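PDB 2C0R: phosphoserine aminotransferase from Bacillus circulans, which catalyses the reversible, pyridoxal-phosphate-dependent conversion of 3-phosphohydroxypyruvate to phosphoserine and of 3-hydroxy-2-oxo-4-phosphonooxybutanoate to phosphohydroxythreonine, in serine and pyridoxine biosynthesis. Local coordinates for residues 69-73 and 230-235; 312-317 and 353-357; 127-131 and 289-294; 161-165 and 186-190. The protein carries 1 engineered substitution. All coordinates share one frame; numbering follows the deposited sequence.

Contact 1. Residues 69-73 and 230-235; sequences KVLFI and YVKNNS
N234 OD1 is gripped by three donors: K69 NZ at 3.0 Å, a water at 2.9 Å and the amide nitrogen of Q55 in helix 45-61. N234, with positive phi, is the C-prime residue of a Schellman motif that ends helix 227-232; S235 N returns to Y230 O (2.8 Å) and N234 N to V231 O. This helix end is pinned against the outer strand 68-73 of the main sheet. The lysine ammonium, also bonded to Q55 OE1, approaches OD1 from well above the carbonyl plane, 58° out of it. The water that binds OD1 donates its other proton to V70 O and accepts one from S235 OG, which in turn takes the backbone N-H of F72 at 3.0 Å in a nearly straight bond (165°). Apolar contacts accompany these bonds. The two methyls of L71 straddle Y230 CB, and CD2 also reaches V231 CG2. With CG1 beside its backbone N (chi1 -51°), I73 lies across the tyrosine ring, whose hydroxyl bonds to M224 O. There CG1 sits over one face, 3.9 Å from the ring centroid and displaced toward the rim, while CG2 lies 3.8 Å from Y230 OH.

Contact 2. Residues 312-317 and 353-357; sequences EFVKAS and FMEHF
Three phenylalanines, F313 from one helix and F353 and F357 from the other, form an aromatic cluster between helices 307-319 and 344-361, whose local axes approach to 11.2 Å. F313 is the middle ring and plays two different parts. Toward F353 it offers a face: the edge of F353 points into it in a T-shaped pair, with planes at 72° and CE2 standing 3.6 Å from F313 CE1. Toward F357 the roles are reversed, because the CD1 side of F313 is directed at the face of F357, with planes at 75° and centroids 5.2 Å apart. F313 CB also lies over that face, making a CH-pi contact 4.0 Å from the F357 centroid. In F313 the ring carbon CG is anti to the backbone N (chi1 174°), which brings the ring between F353 and F357, one turn apart on the facing helix. M354 CG meets the F313 edge in the ring plane, 3.7 Å from CZ.

Backbone and small side-chain groups of 312-317 meet the other two rings. F353 CZ comes within 3.3 Å of S317 N, with S317 CA over one face of the F353 ring, and the methyl of A316 lies at that ring's edge. F357 receives E312 CG at its own edge. S317 OG turns back to its own helix, bonding V314 O at 2.8 Å. Since no hydrogen bond crosses between the segments, cohesion here probably comes from burial of apolar surface, dispersion and the edge-to-face ring pairs, in a region away from the active site.

Contact 3. Residues 127-131 and 289-294; sequences NYMTL and CVDVDS
This is a loop-to-loop contact held mainly by hydrogen bonds, in which M129, T130 and L131 of the connection between strands 117-122 and 143-149 meet D291 and S294 of the connection between strands 287-288 and 299-303. It is partly buried, and neither side is in a strand. The closest backbone approach, M129 CA to V290 CA, is only 4.1 Å. Next to it D291 N donates to M129 O at 2.8 Å; the N-H points almost straight at the oxygen (170°), although the donor is tilted 23° from the carbonyl plane. Two residues on, the pattern changes from backbone pairing to side-chain reception: L131 N donates to S294 OG at 2.8 Å, again nearly linear at 175°.

S294 is placed for this by the short 3-10 turn at 292-294, in which its own N bonds D291 O at 2.9 Å; the strand residue Q158 makes a further backbone bond to it. Its OG also touches the apolar part of L131, with CG 3.4 Å away. Both L131 and V290 touch A157 of strand 157-158. Where the contact is more exposed, T130 OG1 approaches D291 OD2, but the modelled separation of 2.4 Å is too short to be taken at face value. The two near-linear N-H bonds are the sound evidence. Together they engage successive parts of each loop, using a main-chain oxygen and a serine hydroxyl as acceptors, which suggests that directional polar bonds do much to set how the two loops are placed.

Contact 4. Residues 161-165 and 186-190; sequences AFPDT and NQFGL
Hydrogen bonds from the Q187 amide and the packing of F162 against F188 are the two components of this contact. The polar part is carried by the Q187 side chain, which, with CD anti to CA (chi2 -168°), reaches its amide to the 161-165 loop. Q187 NE2 donates twice. One bond runs to D164 OD1 at 2.8 Å; OD1 lies in the plane of the amide, but the amide meets the carboxylate from above its plane. The other goes to F162 O at 3.1 Å, reached from above the carbonyl plane (63° out of it). The other end of the same amide, OE1, accepts from a water that itself accepts F162 N-H, so the glutamine meets the F162 C=O directly and its N-H through the water. A second water extends the network by donating to P163 O and to Q187 O, each at 2.8 Å, and accepting from T165 N.

The aromatic part is a T-shaped pair. F188 directs its edge at the face of F162, with planes at 71°, centroids 5.1 Å apart and CZ 3.6 Å from F162 CG. F162 turns its rim to Q187 OE1, in plane, so glutamine and phenylalanine meet different aspects of one ring. Both rings also touch M174.

The segments flank strand 170-173, one leading toward it and the other passing from it into the parallel neighbour 190-194. The contact therefore ties together the loops around a central strand that ends in the cofactor-binding D173, within the mixed seven-stranded sheet of this class-V aminotransferase.

From the N terminus, strand 68-73 opens contact 1, and the loop at 127-131 then opens contact 3. Contact 4 begins at 161-165 and closes first, at 186-190, so its short loop around strand 170-173 lies within the spans of both earlier contacts. Contact 1 closes next at 230-235, before 289-294 completes contact 3; the spans of contacts 1 and 3 thus cross. Contact 2 follows in series, joining 312-317 to 353-357. Contact 1 binds a helix end to the edge strand, contact 4 joins the loops before and after strand 170-173, contact 3 links the loop after strand 117-122 to the one after strand 287-288, and contact 2 pairs two C-terminal helices, its centre about 45 Å from that of contact 1.

Contact 1. Residues 69-73 and 230-235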
loop_
_atom_site.group_PDB
_atom_site.type_symbol
_atom_site.label_atom_id
_atom_site.label_comp_id
_atom_site.label_asym_id
_atom_site.label_seq_id
_atom_site.Cartn_x
_atom_site.Cartn_y
_atom_site.Cartn_z
ATOM N N LYS A 69 16.958 6.413 -9.449
ATOM C CA LYS A 69 16.643 5.501 -8.360
ATOM C C LYS A 69 15.225 4.977 -8.533
ATOM O O LYS A 69 14.319 5.769 -8.833
ATOM C CB LYS A 69 16.770 6.223 -7.020
ATOM C CG LYS A 69 16.590 5.304 -5.814
ATOM C CD LYS A 69 17.738 4.332 -5.586
ATOM C CE LYS A 69 17.362 3.516 -4.340
ATOM N NZ LYS A 69 18.228 2.318 -4.165
ATOM N N VAL A 70 15.045 3.686 -8.339
ATOM C CA VAL A 70 13.711 3.105 -8.310
ATOM C C VAL A 70 13.200 3.154 -6.863
ATOM O O VAL A 70 13.830 2.578 -5.982
ATOM C CB VAL A 70 13.712 1.666 -8.839
ATOM C CG1 VAL A 70 12.342 1.031 -8.738
ATOM C CG2 VAL A 70 14.260 1.629 -10.260
ATOM N N LEU A 71 12.090 3.858 -6.674
ATOM C CA LEU A 71 11.429 3.928 -5.401
ATOM C C LEU A 71 10.141 3.124 -5.419
ATOM O O LEU A 71 9.487 3.063 -6.450
ATOM C CB LEU A 71 11.092 5.404 -5.064
ATOM C CG LEU A 71 12.247 6.376 -5.203
ATOM C CD1 LEU A 71 11.741 7.797 -4.943
ATOM C CD2 LEU A 71 13.425 6.037 -4.295
ATOM N N PHE A 72 9.778 2.588 -4.273
ATOM C CA PHE A 72 8.492 1.941 -4.099
ATOM C C PHE A 72 7.738 2.754 -3.056
ATOM O O PHE A 72 8.183 2.831 -1.882
ATOM C CB PHE A 72 8.658 0.516 -3.634
ATOM C CG PHE A 72 9.441 -0.341 -4.625
ATOM C CD1 PHE A 72 10.612 -0.975 -4.230
ATOM C CD2 PHE A 72 8.959 -0.456 -5.926
ATOM C CE1 PHE A 72 11.365 -1.751 -5.097
ATOM C CE2 PHE A 72 9.726 -1.199 -6.789
ATOM C CZ PHE A 72 10.919 -1.805 -6.403
ATOM N N ILE A 73 6.648 3.351 -3.478
ATOM C CA ILE A 73 5.861 4.264 -2.638
ATOM C C ILE A 73 4.441 3.766 -2.545
ATOM O O ILE A 73 3.923 3.290 -3.571
ATOM C CB ILE A 73 5.943 5.689 -3.193
ATOM C CG1 ILE A 73 7.396 6.080 -3.420
ATOM C CG2 ILE A 73 5.186 6.629 -2.283
ATOM C CD1 ILE A 73 7.689 7.512 -3.881
ATOM N N TYR A 230 12.423 8.488 0.634
ATOM C CA TYR A 230 12.506 7.192 -0.070
ATOM C C TYR A 230 13.905 7.001 -0.613
ATOM O O TYR A 230 14.417 5.878 -0.508
ATOM C CB TYR A 230 11.426 7.096 -1.162
ATOM C CG TYR A 230 10.049 7.203 -0.533
ATOM C CD1 TYR A 230 9.423 8.403 -0.289
ATOM C CD2 TYR A 230 9.378 6.034 -0.172
ATOM C CE1 TYR A 230 8.179 8.483 0.278
ATOM C CE2 TYR A 230 8.112 6.089 0.419
ATOM C CZ TYR A 230 7.531 7.314 0.642
ATOM O OH TYR A 230 6.278 7.387 1.225
ATOM N N VAL A 231 14.527 8.067 -1.164
ATOM C CA VAL A 231 15.836 7.865 -1.737
ATOM C C VAL A 231 16.839 7.502 -0.647
ATOM O O VAL A 231 17.561 6.530 -0.749
ATOM C CB VAL A 231 16.315 9.097 -2.514
ATOM C CG1 VAL A 231 17.769 8.891 -2.954
ATOM C CG2 VAL A 231 15.377 9.384 -3.689
ATOM N N LYS A 232 16.886 8.294 0.413
ATOM C CA LYS A 232 17.916 8.143 1.435
ATOM C C LYS A 232 17.750 6.851 2.202
ATOM O O LYS A 232 18.711 6.363 2.763
ATOM C CB LYS A 232 17.847 9.344 2.403
ATOM C CG LYS A 232 18.256 10.623 1.652
ATOM C CD LYS A 232 18.213 11.841 2.574
ATOM C CE LYS A 232 19.153 12.915 1.981
ATOM N NZ LYS A 232 19.372 12.502 0.536
ATOM N N ASN A 233 16.533 6.316 2.239
ATOM C CA ASN A 233 16.261 5.118 3.002
ATOM C C ASN A 233 15.926 3.921 2.114
ATOM O O ASN A 233 15.435 2.894 2.598
ATOM C CB ASN A 233 15.087 5.321 3.955
ATOM C CG ASN A 233 15.411 6.428 4.976
ATOM O OD1 ASN A 233 14.967 7.569 4.861
ATOM N ND2 ASN A 233 16.198 5.974 5.919
ATOM N N ASN A 234 16.177 4.039 0.821
ATOM C CA ASN A 234 15.889 2.941 -0.102
ATOM C C ASN A 234 14.469 2.414 0.022
ATOM O O ASN A 234 14.286 1.172 -0.052
ATOM C CB ASN A 234 16.913 1.821 0.092
ATOM C CG ASN A 234 16.867 0.775 -1.007
ATOM O OD1 ASN A 234 16.456 1.050 -2.167
ATOM N ND2 ASN A 234 17.306 -0.458 -0.667
ATOM N N SER A 235 13.514 3.300 0.159
ATOM C CA SER A 235 12.105 2.954 0.287
ATOM C C SER A 235 11.827 2.109 1.511
ATOM O O SER A 235 10.788 1.457 1.604
ATOM C CB SER A 235 11.542 2.317 -1.008
ATOM O OG SER A 235 11.769 3.188 -2.100
HETATM O O HOH W 1 14.120 2.485 -3.217
HETATM O O HOH W 2 7.994 1.740 0.679
#

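Contact 2. Residues 312-317 and 353-357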
loop_
_atom_site.group_PDB
_atom_site.type_symbol
_atom_site.label_atom_id
_atom_site.label_comp_id
_atom_site.label_asym_id
_atom_site.label_seq_id
_atom_site.Cartn_x
_atom_site.Cartn_y
_atom_site.Cartn_z
ATOM N N GLU A 312 -26.000 -4.516 -23.772
ATOM C CA GLU A 312 -26.279 -5.860 -24.259
ATOM C C GLU A 312 -24.982 -6.602 -24.547
ATOM O O GLU A 312 -24.828 -7.764 -24.192
ATOM C CB GLU A 312 -27.147 -5.798 -25.518
ATOM C CG GLU A 312 -27.509 -7.185 -26.017
ATOM C CD GLU A 312 -28.671 -7.753 -25.220
ATOM O OE1 GLU A 312 -29.277 -7.007 -24.417
ATOM O OE2 GLU A 312 -28.968 -8.949 -25.402
ATOM N N PHE A 313 -24.027 -5.931 -25.191
ATOM C CA PHE A 313 -22.746 -6.548 -25.515
ATOM C C PHE A 313 -22.094 -6.973 -24.213
ATOM O O PHE A 313 -21.529 -8.059 -24.099
ATOM C CB PHE A 313 -21.899 -5.526 -26.246
ATOM C CG PHE A 313 -20.473 -5.910 -26.567
ATOM C CD1 PHE A 313 -20.178 -6.320 -27.857
ATOM C CD2 PHE A 313 -19.430 -5.797 -25.670
ATOM C CE1 PHE A 313 -18.911 -6.673 -28.231
ATOM C CE2 PHE A 313 -18.162 -6.205 -26.004
ATOM C CZ PHE A 313 -17.884 -6.623 -27.294
ATOM N N VAL A 314 -22.078 -6.107 -23.200
ATOM C CA VAL A 314 -21.347 -6.423 -21.941
ATOM C C VAL A 314 -21.946 -7.657 -21.306
ATOM O O VAL A 314 -21.305 -8.610 -20.878
ATOM C CB VAL A 314 -21.389 -5.210 -20.988
ATOM C CG1 VAL A 314 -21.013 -5.613 -19.565
ATOM C CG2 VAL A 314 -20.499 -4.065 -21.473
ATOM N N LYS A 315 -23.287 -7.622 -21.271
ATOM C CA LYS A 315 -23.988 -8.685 -20.559
ATOM C C LYS A 315 -23.729 -9.985 -21.283
ATOM O O LYS A 315 -23.414 -11.021 -20.673
ATOM C CB LYS A 315 -25.463 -8.327 -20.483
ATOM N N ALA A 316 -23.840 -9.964 -22.610
ATOM C CA ALA A 316 -23.576 -11.193 -23.338
ATOM C C ALA A 316 -22.135 -11.609 -23.168
ATOM O O ALA A 316 -21.830 -12.787 -23.055
ATOM C CB ALA A 316 -23.944 -10.922 -24.793
ATOM N N SER A 317 -21.193 -10.649 -23.185
ATOM C CA SER A 317 -19.814 -11.041 -23.010
ATOM C C SER A 317 -19.551 -11.679 -21.635
ATOM O O SER A 317 -18.761 -12.634 -21.529
ATOM C CB SER A 317 -18.844 -9.876 -23.156
ATOM O OG SER A 317 -18.800 -9.007 -22.046
ATOM N N PHE A 353 -15.990 -13.200 -30.221
ATOM C CA PHE A 353 -17.224 -12.718 -29.608
ATOM C C PHE A 353 -17.755 -11.479 -30.318
ATOM O O PHE A 353 -18.946 -11.367 -30.579
ATOM C CB PHE A 353 -16.992 -12.445 -28.120
ATOM C CG PHE A 353 -18.234 -11.796 -27.505
ATOM C CD1 PHE A 353 -19.315 -12.612 -27.183
ATOM C CD2 PHE A 353 -18.315 -10.427 -27.263
ATOM C CE1 PHE A 353 -20.468 -12.059 -26.655
ATOM C CE2 PHE A 353 -19.477 -9.874 -26.738
ATOM C CZ PHE A 353 -20.544 -10.692 -26.416
ATOM N N MET A 354 -16.848 -10.561 -30.626
ATOM C CA MET A 354 -17.268 -9.352 -31.316
ATOM C C MET A 354 -17.841 -9.656 -32.687
ATOM O O MET A 354 -18.786 -8.998 -33.117
ATOM C CB MET A 354 -16.056 -8.398 -31.473
ATOM C CG MET A 354 -15.742 -7.691 -30.160
ATOM S SD MET A 354 -14.163 -6.808 -30.280
ATOM C CE MET A 354 -14.623 -5.450 -31.373
ATOM N N GLU A 355 -17.287 -10.650 -33.387
ATOM C CA GLU A 355 -17.829 -11.022 -34.699
ATOM C C GLU A 355 -19.226 -11.602 -34.559
ATOM O O GLU A 355 -20.133 -11.236 -35.296
ATOM C CB GLU A 355 -16.876 -12.031 -35.347
ATOM C CG GLU A 355 -17.435 -12.494 -36.683
ATOM C CD GLU A 355 -17.361 -11.501 -37.820
ATOM O OE1 GLU A 355 -18.031 -11.752 -38.831
ATOM O OE2 GLU A 355 -16.645 -10.469 -37.729
ATOM N N HIS A 356 -19.434 -12.510 -33.610
ATOM C CA HIS A 356 -20.754 -13.058 -33.324
ATOM C C HIS A 356 -21.772 -11.974 -32.956
ATOM O O HIS A 356 -22.923 -11.979 -33.445
ATOM C CB HIS A 356 -20.744 -14.074 -32.167
ATOM C CG HIS A 356 -22.122 -14.454 -31.686
ATOM N ND1 HIS A 356 -23.016 -15.201 -32.438
ATOM C CD2 HIS A 356 -22.784 -14.200 -30.530
ATOM C CE1 HIS A 356 -24.151 -15.390 -31.803
ATOM N NE2 HIS A 356 -24.029 -14.790 -30.624
ATOM N N PHE A 357 -21.385 -11.067 -32.076
ATOM C CA PHE A 357 -22.372 -10.068 -31.637
ATOM C C PHE A 357 -22.748 -9.151 -32.777
ATOM O O PHE A 357 -23.907 -8.794 -32.951
ATOM C CB PHE A 357 -21.774 -9.322 -30.427
ATOM C CG PHE A 357 -22.810 -8.497 -29.698
ATOM C CD1 PHE A 357 -23.521 -9.038 -28.649
ATOM C CD2 PHE A 357 -23.053 -7.189 -30.106
ATOM C CE1 PHE A 357 -24.439 -8.240 -27.993
ATOM C CE2 PHE A 357 -23.972 -6.402 -29.444
ATOM C CZ PHE A 357 -24.706 -6.952 -28.408
#

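Contact 3. Residues 127-131 and 289-294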
loop_
_atom_site.group_PDB
_atom_site.type_symbol
_atom_site.label_atom_id
_atom_site.label_comp_id
_atom_site.label_asym_id
_atom_site.label_seq_id
_atom_site.Cartn_x
_atom_site.Cartn_y
_atom_site.Cartn_z
ATOM N N ASN A 127 -12.440 16.560 -27.636
ATOM C CA ASN A 127 -12.975 15.569 -26.704
ATOM C C ASN A 127 -11.920 14.505 -26.400
ATOM O O ASN A 127 -12.232 13.336 -26.139
ATOM C CB ASN A 127 -14.263 15.002 -27.272
ATOM C CG ASN A 127 -15.115 14.229 -26.293
ATOM O OD1 ASN A 127 -15.755 13.202 -26.640
ATOM N ND2 ASN A 127 -15.129 14.735 -25.056
ATOM N N TYR A 128 -10.650 14.908 -26.374
ATOM C CA TYR A 128 -9.498 14.066 -26.045
ATOM C C TYR A 128 -9.291 12.941 -27.040
ATOM O O TYR A 128 -8.584 11.962 -26.810
ATOM C CB TYR A 128 -9.612 13.479 -24.630
ATOM C CG TYR A 128 -9.752 14.605 -23.619
ATOM C CD1 TYR A 128 -10.920 14.798 -22.901
ATOM C CD2 TYR A 128 -8.720 15.510 -23.392
ATOM C CE1 TYR A 128 -11.053 15.826 -21.986
ATOM C CE2 TYR A 128 -8.837 16.538 -22.470
ATOM C CZ TYR A 128 -10.005 16.695 -21.769
ATOM O OH TYR A 128 -10.157 17.711 -20.853
ATOM N N MET A 129 -9.884 13.041 -28.224
ATOM C CA MET A 129 -9.683 12.010 -29.231
ATOM C C MET A 129 -8.427 12.199 -30.054
ATOM O O MET A 129 -7.999 11.229 -30.668
ATOM C CB MET A 129 -10.891 12.007 -30.171
ATOM C CG MET A 129 -12.008 11.122 -29.720
ATOM S SD MET A 129 -13.513 11.417 -30.772
ATOM C CE MET A 129 -13.989 12.523 -29.407
ATOM N N THR A 130 -7.858 13.407 -30.096
ATOM C CA THR A 130 -6.674 13.646 -30.895
ATOM C C THR A 130 -5.548 14.114 -29.977
ATOM O O THR A 130 -5.629 15.246 -29.499
ATOM C CB THR A 130 -6.937 14.744 -31.949
ATOM O OG1 THR A 130 -8.064 14.321 -32.720
ATOM C CG2 THR A 130 -5.741 14.935 -32.879
ATOM N N LEU A 131 -4.545 13.281 -29.748
ATOM C CA LEU A 131 -3.503 13.752 -28.833
ATOM C C LEU A 131 -2.835 14.999 -29.389
ATOM O O LEU A 131 -2.732 15.187 -30.600
ATOM C CB LEU A 131 -2.440 12.676 -28.673
ATOM C CG LEU A 131 -2.885 11.492 -27.824
ATOM C CD1 LEU A 131 -1.997 10.283 -28.079
ATOM C CD2 LEU A 131 -2.913 11.940 -26.375
ATOM N N CYS A 289 -12.849 5.252 -30.171
ATOM C CA CYS A 289 -13.148 6.440 -29.361
ATOM C C CYS A 289 -12.094 7.538 -29.277
ATOM O O CYS A 289 -12.228 8.602 -28.554
ATOM C CB CYS A 289 -13.412 6.004 -27.901
ATOM S SG CYS A 289 -15.054 5.257 -27.858
ATOM N N VAL A 290 -11.040 7.149 -30.030
ATOM C CA VAL A 290 -9.963 8.116 -30.310
ATOM C C VAL A 290 -9.540 7.981 -31.774
ATOM O O VAL A 290 -9.863 7.032 -32.488
ATOM C CB VAL A 290 -8.723 7.924 -29.405
ATOM C CG1 VAL A 290 -9.112 7.894 -27.950
ATOM C CG2 VAL A 290 -8.028 6.628 -29.784
ATOM N N ASP A 291 -8.806 8.994 -32.223
ATOM C CA ASP A 291 -8.283 9.052 -33.574
ATOM C C ASP A 291 -7.305 7.907 -33.799
ATOM O O ASP A 291 -6.618 7.514 -32.844
ATOM C CB ASP A 291 -7.596 10.381 -33.802
ATOM C CG ASP A 291 -8.553 11.533 -33.991
ATOM O OD1 ASP A 291 -9.789 11.440 -33.814
ATOM O OD2 ASP A 291 -7.995 12.598 -34.322
ATOM N N VAL A 292 -7.234 7.392 -35.008
ATOM C CA VAL A 292 -6.352 6.275 -35.286
ATOM C C VAL A 292 -4.934 6.539 -34.805
ATOM O O VAL A 292 -4.371 5.700 -34.097
ATOM C CB VAL A 292 -6.367 5.934 -36.791
ATOM C CG1 VAL A 292 -5.253 4.943 -37.122
ATOM C CG2 VAL A 292 -7.729 5.386 -37.201
ATOM N N ASP A 293 -4.354 7.686 -35.052
ATOM C CA ASP A 293 -2.993 7.998 -34.692
ATOM C C ASP A 293 -2.825 8.212 -33.187
ATOM O O ASP A 293 -1.665 8.357 -32.807
ATOM C CB ASP A 293 -2.474 9.270 -35.407
ATOM C CG ASP A 293 -2.359 9.001 -36.904
ATOM O OD1 ASP A 293 -2.476 7.841 -37.332
ATOM O OD2 ASP A 293 -2.171 9.994 -37.618
ATOM N N SER A 294 -3.873 8.201 -32.388
ATOM C CA SER A 294 -3.742 8.366 -30.931
ATOM C C SER A 294 -3.994 7.036 -30.216
ATOM O O SER A 294 -3.950 6.984 -29.025
ATOM C CB SER A 294 -4.727 9.423 -30.410
ATOM O OG SER A 294 -4.276 10.691 -30.874
#

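Contact 4. Residues 161-165 and 186-190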
loop_
_atom_site.group_PDB
_atom_site.type_symbol
_atom_site.label_atom_id
_atom_site.label_comp_id
_atom_site.label_asym_id
_atom_site.label_seq_id
_atom_site.Cartn_x
_atom_site.Cartn_y
_atom_site.Cartn_z
ATOM N N ALA A 161 5.646 8.911 -28.504
ATOM C CA ALA A 161 6.935 9.545 -28.302
ATOM C C ALA A 161 6.724 10.727 -27.360
ATOM O O ALA A 161 5.609 11.232 -27.237
ATOM C CB ALA A 161 7.531 10.060 -29.608
ATOM N N PHE A 162 7.794 11.139 -26.725
ATOM C CA PHE A 162 7.798 12.150 -25.676
ATOM C C PHE A 162 8.676 13.331 -26.100
ATOM O O PHE A 162 9.646 13.182 -26.851
ATOM C CB PHE A 162 8.330 11.531 -24.389
ATOM C CG PHE A 162 7.545 10.267 -24.033
ATOM C CD1 PHE A 162 8.175 9.035 -24.088
ATOM C CD2 PHE A 162 6.221 10.365 -23.649
ATOM C CE1 PHE A 162 7.491 7.880 -23.746
ATOM C CE2 PHE A 162 5.544 9.181 -23.356
ATOM C CZ PHE A 162 6.149 7.932 -23.422
ATOM N N PRO A 163 8.288 14.485 -25.578
ATOM C CA PRO A 163 8.956 15.737 -25.967
ATOM C C PRO A 163 10.284 15.872 -25.240
ATOM O O PRO A 163 10.533 15.290 -24.182
ATOM C CB PRO A 163 7.994 16.797 -25.441
ATOM C CG PRO A 163 7.505 16.152 -24.166
ATOM C CD PRO A 163 7.219 14.705 -24.572
ATOM N N ASP A 164 11.147 16.679 -25.834
ATOM C CA ASP A 164 12.415 17.005 -25.183
ATOM C C ASP A 164 12.208 18.350 -24.501
ATOM O O ASP A 164 11.892 19.324 -25.180
ATOM C CB ASP A 164 13.564 16.999 -26.177
ATOM C CG ASP A 164 13.898 15.660 -26.803
ATOM O OD1 ASP A 164 13.932 14.611 -26.097
ATOM O OD2 ASP A 164 14.160 15.610 -28.039
ATOM N N THR A 165 12.352 18.396 -23.202
ATOM C CA THR A 165 11.972 19.598 -22.450
ATOM C C THR A 165 13.180 20.371 -21.984
ATOM O O THR A 165 13.024 21.300 -21.198
ATOM C CB THR A 165 11.079 19.177 -21.266
ATOM O OG1 THR A 165 11.747 18.189 -20.475
ATOM C CG2 THR A 165 9.816 18.501 -21.819
ATOM N N ASN A 186 16.125 8.493 -19.904
ATOM C CA ASN A 186 16.842 9.763 -19.768
ATOM C C ASN A 186 16.065 10.967 -20.270
ATOM O O ASN A 186 16.434 12.120 -19.970
ATOM C CB ASN A 186 18.148 9.665 -20.560
ATOM C CG ASN A 186 19.031 8.578 -20.010
ATOM O OD1 ASN A 186 19.491 8.681 -18.887
ATOM N ND2 ASN A 186 19.278 7.532 -20.805
ATOM N N GLN A 187 14.978 10.790 -21.006
ATOM C CA GLN A 187 14.155 11.941 -21.318
ATOM C C GLN A 187 13.426 12.499 -20.078
ATOM O O GLN A 187 12.976 13.643 -20.128
ATOM C CB GLN A 187 13.060 11.587 -22.339
ATOM C CG GLN A 187 13.575 11.401 -23.737
ATOM C CD GLN A 187 12.456 11.334 -24.742
ATOM O OE1 GLN A 187 11.745 10.324 -24.799
ATOM N NE2 GLN A 187 12.288 12.406 -25.529
ATOM N N PHE A 188 13.316 11.677 -19.056
ATOM C CA PHE A 188 12.454 12.013 -17.923
ATOM C C PHE A 188 13.199 12.366 -16.684
ATOM O O PHE A 188 14.245 11.763 -16.394
ATOM C CB PHE A 188 11.571 10.800 -17.561
ATOM C CG PHE A 188 10.493 10.539 -18.615
ATOM C CD1 PHE A 188 10.766 9.708 -19.681
ATOM C CD2 PHE A 188 9.256 11.161 -18.513
ATOM C CE1 PHE A 188 9.801 9.503 -20.666
ATOM C CE2 PHE A 188 8.275 10.938 -19.460
ATOM C CZ PHE A 188 8.554 10.098 -20.537
ATOM N N GLY A 189 12.638 13.273 -15.899
ATOM C CA GLY A 189 13.222 13.409 -14.554
ATOM C C GLY A 189 12.535 12.430 -13.609
ATOM O O GLY A 189 13.075 12.012 -12.583
ATOM N N LEU A 190 11.297 12.058 -13.904
ATOM C CA LEU A 190 10.534 11.179 -13.002
ATOM C C LEU A 190 9.462 10.445 -13.812
ATOM O O LEU A 190 8.731 11.067 -14.580
ATOM C CB LEU A 190 9.850 11.949 -11.869
ATOM C CG LEU A 190 9.189 11.129 -10.749
ATOM C CD1 LEU A 190 9.307 11.959 -9.468
ATOM C CD2 LEU A 190 7.736 10.811 -11.033
HETATM O O HOH W 3 10.278 9.735 -27.077
HETATM O O HOH W 4 12.656 15.368 -22.289
#